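Local structure of N(G),N(G)-dimethylarginine dimethylaminohydrolase (Pseudomonas aeruginosa, 3RHY) at residues R40-C45 / I206-R211; R106-G111 / A138-A143; E210-P215 / L228-I233. The protein hydrolyses N(G),N(G)-dimethyl-L-arginine and N(G)-monomethyl-L-arginine to L-citrulline, releasing dimethylamine or methylamine. All coordinates share one frame; numbering follows the deposited sequence.

In the fold
Contacts 1 and 3 are neighbours, their centres 8 Å apart; they share Glu210, in a turn, and Arg211, the first residue of strand 211-215, and both reach one three-stranded mixed sheet. In it strand 211-215 runs antiparallel to 206-208 and parallel to 231-235. Contact 1 sets the C-terminal part of helix 28-42 and the type I turn Leu42-Cys45 against this sheet; contact 3 joins its two parallel strands. Contact 2, a loop held to helix 135-147, lies on the opposite side of the chain's centre, its nearest atoms about 17 Å from contact 1 and about 22 Å from contact 3. The side chain of Ile206 in contact 1 is about 10 Å from the bound (4-chloropyridin-2-yl)methanol, that of Ile213 in contact 3 about 14 Å.

Contact 1 of 3, residues R40-C45 / I206-R211; sequences RALQTC and IWVNER
The Arg211 guanidinium carries Cys45 CA over one face, 3.6 Å above its plane and offset toward the rim, while Asn209 O and a water lie at its edge in plane. The edge bonds fix its rotation: NH2 donates to a lone pair of Asn209 O, and NE to the water, which itself donates to Thr44 O. Arg211 NH1 adds a weak bond to Thr44 O (3.0 Å, 122° at the hydrogen) and a salt bridge to Asp46. A bend at chi2 (84°) folds the arginine back over the type I' turn Val208-Arg211 that links strands 206-208 and 211-215 as a hairpin.

From the same turn the Asn209 amide, with its partner 2° out of plane, sends ND2 to Cys45 O at 2.8 Å, almost straight down the carbonyl. Asn209 OD1 is taken by Phe2 N. Next to these polar groups Cys45 CB meets Val208 CG1 at 3.6 Å, and Leu42 CD2 reaches Val208 CG2 at 4.1 Å, the two side chains crossing near a right angle.

In the type I turn Leu42-Cys45, Cys45 O is thus met by the Asn209 amide, and Thr44 O by the water and, weakly, by the guanidinium; Asp46 probably balances the arginine's charge.

Contact 2 of 3, residues R106-G111 / A138-A143; sequences RIEAPG and ARQMIA
Ile107 and Gln140 bring the two backbones to their nearest approach, CA to CA 6.5 Å, where the irregular chain after strand 104-106 passes one side of helix 135-147. This is a loop-to-helix contact in which a side-chain amide pairs with main chain, fastening the loop between strands 104-106 and 118-121 to the helix. The loop turns through a cis peptide before Pro110, and Gly111 N returns a weak bond to Glu108 O.

Gln140 reaches across with its chain extended beyond CG (chi2 -178°), which carries the amide to Glu108. There it binds the backbone N-H and C=O of one residue. Glu108 N donates nearly straight to a lone pair of Gln140 OE1, at 2.8 Å. Gln140 NE2 donates to Glu108 O from 23° off the carbonyl plane. The two bonds hold the amide's rotation, and Glu136 on the same helix takes a further bond from NE2.

Alongside, Ile107 CD1 tucks against the helix 3.9 Å from Gln140 CB and meets Met141 CE at 4.1 Å. Bends at chi2 and chi3 turn that methyl toward the isoleucine, in a layer that Val113 also lines. A water bridges the two segments, donating to both Arg106 O and Gln140 OE1.

Contact 3 of 3, residues E210-P215 / L228-I233; sequences ERVIMP and LGYRVI
Val212 CG2 presses on the base of the Tyr230 side chain, 3.5 Å from Tyr230 CG, at the apolar centre of a beta-alpha-beta crossover made of strand 211-215, helix 219-228 and strand 231-235. Tyr230 takes up this position with CG beside its backbone N (chi1 -64°). On the same face of the sheet Met214 SD rests 3.6 Å from Val232 CG1, and Ile225 of the connecting helix covers Val212, Tyr230 and Val232. The other face carries Arg211, Ile213 and Ile233: Ile213 CG1 lies 4.0 Å from Ile233 CB, and the Ile233 and Arg211 side chains lie side by side, with Ile233 CD1 4.2 Å from Arg211 CG. Ala41 of helix 28-42 packs on both isoleucines.

The strands run parallel, with a 28° angle between their axes and Arg211, Val212 and Ile213 in register with Arg231, Val232 and Ile233. Val212 N donates to Arg231 O, Ile233 N to Val212 O and Met214 N to Ile233 O, so Val212 bonds through both N and O. Toward the start of the ladder Arg231 N reaches Glu210 O in a long, weak bond (3.4 Å). Gly229, at positive phi (109°), ends the helix in a Schellman motif and lets the chain turn into the second strand.

At the polar edge Tyr230 OH bonds Asn174, and Glu210 OE1, held by Trp207 and His172, lies at the tyrosine's edge near the ring plane, 3.6 Å from Tyr230 CE1.

Contact 1 of 3, residues R40-C45 / I206-R211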
# COMPACT_ATOMS: atom_id res chain seq x y z
N ARG A 40 5.10 8.19 13.96
CA ARG A 40 5.34 9.57 14.35
C ARG A 40 5.31 10.52 13.15
O ARG A 40 4.82 11.63 13.26
CB ARG A 40 6.67 9.67 15.10
CG ARG A 40 6.69 8.79 16.33
CD ARG A 40 7.91 9.03 17.19
NE ARG A 40 7.94 10.41 17.65
CZ ARG A 40 8.88 10.92 18.44
NH1 ARG A 40 9.88 10.15 18.87
NH2 ARG A 40 8.83 12.20 18.79
N ALA A 41 5.81 10.06 12.01
CA ALA A 41 5.78 10.90 10.81
C ALA A 41 4.33 11.12 10.40
O ALA A 41 3.92 12.23 10.06
CB ALA A 41 6.55 10.21 9.68
N LEU A 42 3.54 10.05 10.42
CA LEU A 42 2.13 10.14 10.07
C LEU A 42 1.40 11.00 11.09
O LEU A 42 0.37 11.60 10.79
CB LEU A 42 1.51 8.74 10.01
CG LEU A 42 1.88 7.89 8.78
CD1 LEU A 42 1.45 6.44 9.00
CD2 LEU A 42 1.20 8.46 7.55
N GLN A 43 1.95 11.08 12.30
CA GLN A 43 1.34 11.88 13.36
C GLN A 43 1.31 13.38 13.05
O GLN A 43 0.62 14.14 13.73
CB GLN A 43 2.08 11.66 14.69
CG GLN A 43 1.50 10.56 15.57
CD GLN A 43 2.36 10.29 16.80
OE1 GLN A 43 3.34 9.57 16.73
NE2 GLN A 43 1.99 10.89 17.92
N THR A 44 2.06 13.80 12.03
CA THR A 44 2.11 15.22 11.67
C THR A 44 1.31 15.52 10.42
O THR A 44 1.33 16.65 9.93
CB THR A 44 3.56 15.71 11.38
OG1 THR A 44 4.03 15.12 10.17
CG2 THR A 44 4.49 15.34 12.52
N CYS A 45 0.60 14.53 9.90
CA CYS A 45 -0.15 14.71 8.68
C CYS A 45 -1.63 15.07 8.82
O CYS A 45 -2.41 14.91 7.88
CB CYS A 45 0.02 13.46 7.82
SG CYS A 45 1.78 13.14 7.43
N ILE A 206 4.22 7.26 -0.25
CA ILE A 206 2.82 7.53 0.04
C ILE A 206 2.50 8.99 0.19
O ILE A 206 3.17 9.73 0.91
CB ILE A 206 2.34 6.80 1.31
CG1 ILE A 206 3.19 7.21 2.52
CG2 ILE A 206 2.35 5.31 1.07
CD1 ILE A 206 2.66 6.69 3.83
N TRP A 207 1.47 9.41 -0.53
CA TRP A 207 1.01 10.78 -0.46
C TRP A 207 0.03 10.80 0.72
O TRP A 207 -0.81 9.91 0.85
CB TRP A 207 0.27 11.15 -1.75
CG TRP A 207 -0.32 12.53 -1.74
CD1 TRP A 207 0.27 13.68 -2.17
CD2 TRP A 207 -1.63 12.89 -1.28
NE1 TRP A 207 -0.58 14.75 -2.00
CE2 TRP A 207 -1.76 14.29 -1.46
CE3 TRP A 207 -2.71 12.18 -0.74
CZ2 TRP A 207 -2.92 14.99 -1.11
CZ3 TRP A 207 -3.87 12.87 -0.39
CH2 TRP A 207 -3.96 14.27 -0.58
N VAL A 208 0.17 11.80 1.59
CA VAL A 208 -0.71 11.95 2.73
C VAL A 208 -0.95 13.45 2.98
O VAL A 208 -0.14 14.11 3.63
CB VAL A 208 -0.12 11.30 4.02
CG1 VAL A 208 -1.13 11.38 5.16
CG2 VAL A 208 0.24 9.85 3.76
N ASN A 209 -2.04 13.97 2.44
CA ASN A 209 -2.39 15.38 2.62
C ASN A 209 -1.27 16.33 2.23
O ASN A 209 -0.83 17.17 3.02
CB ASN A 209 -2.83 15.62 4.06
CG ASN A 209 -4.01 14.76 4.45
OD1 ASN A 209 -4.82 14.41 3.60
ND2 ASN A 209 -4.11 14.41 5.73
N GLU A 210 -0.81 16.17 0.99
CA GLU A 210 0.25 16.99 0.42
C GLU A 210 1.65 16.67 0.94
O GLU A 210 2.64 17.24 0.46
CB GLU A 210 -0.06 18.48 0.61
CG GLU A 210 -0.13 19.25 -0.69
CD GLU A 210 -0.99 18.56 -1.74
OE1 GLU A 210 -0.46 17.71 -2.49
OE2 GLU A 210 -2.20 18.87 -1.80
N ARG A 211 1.73 15.77 1.92
CA ARG A 211 3.02 15.33 2.43
C ARG A 211 3.29 14.06 1.66
O ARG A 211 2.36 13.39 1.20
CB ARG A 211 2.99 14.97 3.91
CG ARG A 211 2.91 16.12 4.89
CD ARG A 211 1.49 16.57 5.09
NE ARG A 211 1.33 17.26 6.36
CZ ARG A 211 0.23 17.92 6.72
NH1 ARG A 211 0.18 18.51 7.90
NH2 ARG A 211 -0.80 17.99 5.90
O HOH W 1 3.57 17.35 8.21

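Contact 2 of 3, residues R106-G111 / A138-A143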
# COMPACT_ATOMS: atom_id res chain seq x y z
N ARG A 106 -16.63 -7.61 0.29
CA ARG A 106 -15.52 -8.53 0.42
C ARG A 106 -15.29 -9.44 -0.79
O ARG A 106 -16.18 -9.64 -1.62
CB ARG A 106 -15.68 -9.39 1.68
CG ARG A 106 -16.93 -10.26 1.74
CD ARG A 106 -16.92 -11.12 3.00
NE ARG A 106 -16.79 -10.31 4.21
CZ ARG A 106 -17.72 -9.47 4.64
NH1 ARG A 106 -18.85 -9.33 3.97
NH2 ARG A 106 -17.51 -8.75 5.74
N ILE A 107 -14.08 -9.98 -0.87
CA ILE A 107 -13.69 -10.88 -1.94
C ILE A 107 -13.94 -12.32 -1.48
O ILE A 107 -13.54 -12.70 -0.38
CB ILE A 107 -12.19 -10.71 -2.28
CG1 ILE A 107 -11.91 -9.25 -2.68
CG2 ILE A 107 -11.79 -11.65 -3.41
CD1 ILE A 107 -12.59 -8.83 -3.96
N GLU A 108 -14.59 -13.11 -2.33
CA GLU A 108 -14.91 -14.50 -2.00
C GLU A 108 -14.04 -15.51 -2.73
O GLU A 108 -13.59 -15.26 -3.84
CB GLU A 108 -16.39 -14.77 -2.34
CG GLU A 108 -17.37 -13.84 -1.62
CD GLU A 108 -17.43 -14.10 -0.11
OE1 GLU A 108 -16.37 -14.39 0.49
OE2 GLU A 108 -18.53 -14.00 0.47
N ALA A 109 -13.79 -16.66 -2.10
CA ALA A 109 -12.98 -17.69 -2.73
C ALA A 109 -13.67 -18.10 -4.03
O ALA A 109 -14.90 -17.99 -4.15
CB ALA A 109 -12.84 -18.89 -1.80
N PRO A 110 -12.90 -18.57 -5.03
CA PRO A 110 -11.45 -18.75 -5.04
C PRO A 110 -10.67 -17.49 -5.41
O PRO A 110 -9.46 -17.54 -5.61
CB PRO A 110 -11.26 -19.87 -6.05
CG PRO A 110 -12.28 -19.51 -7.09
CD PRO A 110 -13.50 -19.11 -6.27
N GLY A 111 -11.37 -16.37 -5.51
CA GLY A 111 -10.69 -15.14 -5.86
C GLY A 111 -9.71 -14.70 -4.78
O GLY A 111 -10.00 -14.84 -3.59
N ALA A 138 -9.43 -9.95 -9.10
CA ALA A 138 -9.51 -8.63 -9.71
C ALA A 138 -10.90 -8.38 -10.28
O ALA A 138 -11.43 -7.28 -10.18
CB ALA A 138 -8.46 -8.51 -10.82
N ARG A 139 -11.48 -9.42 -10.88
CA ARG A 139 -12.81 -9.33 -11.48
C ARG A 139 -13.85 -8.97 -10.44
O ARG A 139 -14.71 -8.12 -10.67
CB ARG A 139 -13.20 -10.67 -12.11
CG ARG A 139 -14.53 -10.65 -12.83
CD ARG A 139 -15.01 -12.05 -13.14
NE ARG A 139 -15.49 -12.74 -11.94
CZ ARG A 139 -16.60 -12.41 -11.28
NH1 ARG A 139 -17.35 -11.39 -11.70
NH2 ARG A 139 -16.96 -13.09 -10.21
N GLN A 140 -13.78 -9.63 -9.29
CA GLN A 140 -14.72 -9.35 -8.21
C GLN A 140 -14.57 -7.90 -7.76
O GLN A 140 -15.56 -7.17 -7.67
CB GLN A 140 -14.47 -10.30 -7.04
CG GLN A 140 -15.10 -11.67 -7.21
CD GLN A 140 -14.88 -12.56 -6.00
OE1 GLN A 140 -15.09 -12.15 -4.87
NE2 GLN A 140 -14.47 -13.80 -6.25
N MET A 141 -13.34 -7.50 -7.48
CA MET A 141 -13.05 -6.14 -7.04
C MET A 141 -13.64 -5.13 -8.01
O MET A 141 -14.37 -4.22 -7.61
CB MET A 141 -11.54 -5.93 -6.94
CG MET A 141 -11.12 -4.61 -6.32
SD MET A 141 -11.73 -4.39 -4.62
CE MET A 141 -10.51 -5.29 -3.69
N ILE A 142 -13.34 -5.29 -9.30
CA ILE A 142 -13.85 -4.38 -10.32
C ILE A 142 -15.37 -4.32 -10.31
O ILE A 142 -15.96 -3.27 -10.56
CB ILE A 142 -13.36 -4.78 -11.73
CG1 ILE A 142 -11.84 -4.61 -11.83
CG2 ILE A 142 -14.06 -3.93 -12.78
CD1 ILE A 142 -11.25 -5.12 -13.11
N ALA A 143 -16.02 -5.45 -10.03
CA ALA A 143 -17.48 -5.50 -10.00
C ALA A 143 -18.01 -4.66 -8.84
O ALA A 143 -18.96 -3.90 -9.00
CB ALA A 143 -17.97 -6.93 -9.85
O HOH W 2 -17.22 -10.59 -4.08

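Contact 3 of 3, residues E210-P215 / L228-I233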
# COMPACT_ATOMS: atom_id res chain seq x y z
N GLU A 210 -0.81 16.17 0.99
CA GLU A 210 0.25 16.99 0.42
C GLU A 210 1.65 16.67 0.94
O GLU A 210 2.64 17.24 0.46
CB GLU A 210 -0.06 18.48 0.61
CG GLU A 210 -0.13 19.25 -0.69
CD GLU A 210 -0.99 18.56 -1.74
OE1 GLU A 210 -0.46 17.71 -2.49
OE2 GLU A 210 -2.20 18.87 -1.80
N ARG A 211 1.73 15.77 1.92
CA ARG A 211 3.02 15.33 2.43
C ARG A 211 3.29 14.06 1.66
O ARG A 211 2.36 13.39 1.20
CB ARG A 211 2.99 14.97 3.91
CG ARG A 211 2.91 16.12 4.89
CD ARG A 211 1.49 16.57 5.09
NE ARG A 211 1.33 17.26 6.36
CZ ARG A 211 0.23 17.92 6.72
NH1 ARG A 211 0.18 18.51 7.90
NH2 ARG A 211 -0.80 17.99 5.90
N VAL A 212 4.56 13.73 1.49
CA VAL A 212 4.96 12.52 0.80
C VAL A 212 5.97 11.83 1.69
O VAL A 212 7.08 12.32 1.85
CB VAL A 212 5.64 12.80 -0.55
CG1 VAL A 212 6.18 11.49 -1.13
CG2 VAL A 212 4.65 13.42 -1.53
N ILE A 213 5.57 10.72 2.30
CA ILE A 213 6.49 9.98 3.15
C ILE A 213 7.22 8.96 2.28
O ILE A 213 6.60 8.17 1.57
CB ILE A 213 5.74 9.26 4.31
CG1 ILE A 213 5.18 10.30 5.28
CG2 ILE A 213 6.69 8.30 5.03
CD1 ILE A 213 4.20 9.74 6.30
N MET A 214 8.55 8.99 2.34
CA MET A 214 9.37 8.10 1.53
C MET A 214 10.48 7.46 2.35
O MET A 214 10.84 7.95 3.41
CB MET A 214 9.99 8.90 0.39
CG MET A 214 11.04 9.90 0.88
SD MET A 214 11.88 10.75 -0.48
CE MET A 214 12.87 9.38 -1.17
N PRO A 215 11.04 6.36 1.85
CA PRO A 215 12.12 5.68 2.58
C PRO A 215 13.36 6.56 2.60
O PRO A 215 13.63 7.26 1.64
CB PRO A 215 12.33 4.41 1.77
CG PRO A 215 11.97 4.83 0.38
CD PRO A 215 10.72 5.64 0.60
N LEU A 228 8.72 18.94 -7.11
CA LEU A 228 7.34 18.87 -7.58
C LEU A 228 6.39 19.71 -6.73
O LEU A 228 5.28 20.04 -7.16
CB LEU A 228 6.86 17.42 -7.60
CG LEU A 228 7.30 16.63 -8.83
CD1 LEU A 228 7.04 15.16 -8.61
CD2 LEU A 228 6.57 17.16 -10.05
N GLY A 229 6.83 20.05 -5.52
CA GLY A 229 6.00 20.87 -4.65
C GLY A 229 5.41 20.14 -3.46
O GLY A 229 4.45 20.61 -2.85
N TYR A 230 5.99 19.00 -3.12
CA TYR A 230 5.52 18.21 -1.99
C TYR A 230 6.42 18.39 -0.78
O TYR A 230 7.62 18.66 -0.90
CB TYR A 230 5.50 16.71 -2.34
CG TYR A 230 4.53 16.33 -3.44
CD1 TYR A 230 3.15 16.32 -3.21
CD2 TYR A 230 4.99 16.03 -4.72
CE1 TYR A 230 2.26 16.01 -4.23
CE2 TYR A 230 4.11 15.72 -5.74
CZ TYR A 230 2.75 15.72 -5.50
OH TYR A 230 1.88 15.42 -6.53
N ARG A 231 5.84 18.25 0.40
CA ARG A 231 6.60 18.34 1.62
C ARG A 231 7.05 16.90 1.79
O ARG A 231 6.22 16.01 2.00
CB ARG A 231 5.71 18.76 2.78
CG ARG A 231 6.39 18.70 4.13
CD ARG A 231 7.53 19.68 4.19
NE ARG A 231 8.17 19.66 5.50
CZ ARG A 231 9.06 20.57 5.91
NH1 ARG A 231 9.40 21.57 5.11
NH2 ARG A 231 9.60 20.46 7.11
N VAL A 232 8.35 16.66 1.67
CA VAL A 232 8.90 15.32 1.81
C VAL A 232 9.26 14.98 3.24
O VAL A 232 9.82 15.80 3.97
CB VAL A 232 10.17 15.12 0.92
CG1 VAL A 232 10.85 13.79 1.25
CG2 VAL A 232 9.80 15.14 -0.55
N ILE A 233 8.90 13.77 3.65
CA ILE A 233 9.23 13.29 4.97
C ILE A 233 9.82 11.91 4.72
O ILE A 233 9.16 11.04 4.15
CB ILE A 233 8.00 13.14 5.87
CG1 ILE A 233 7.28 14.48 6.02
CG2 ILE A 233 8.43 12.62 7.24
CD1 ILE A 233 6.10 14.43 6.96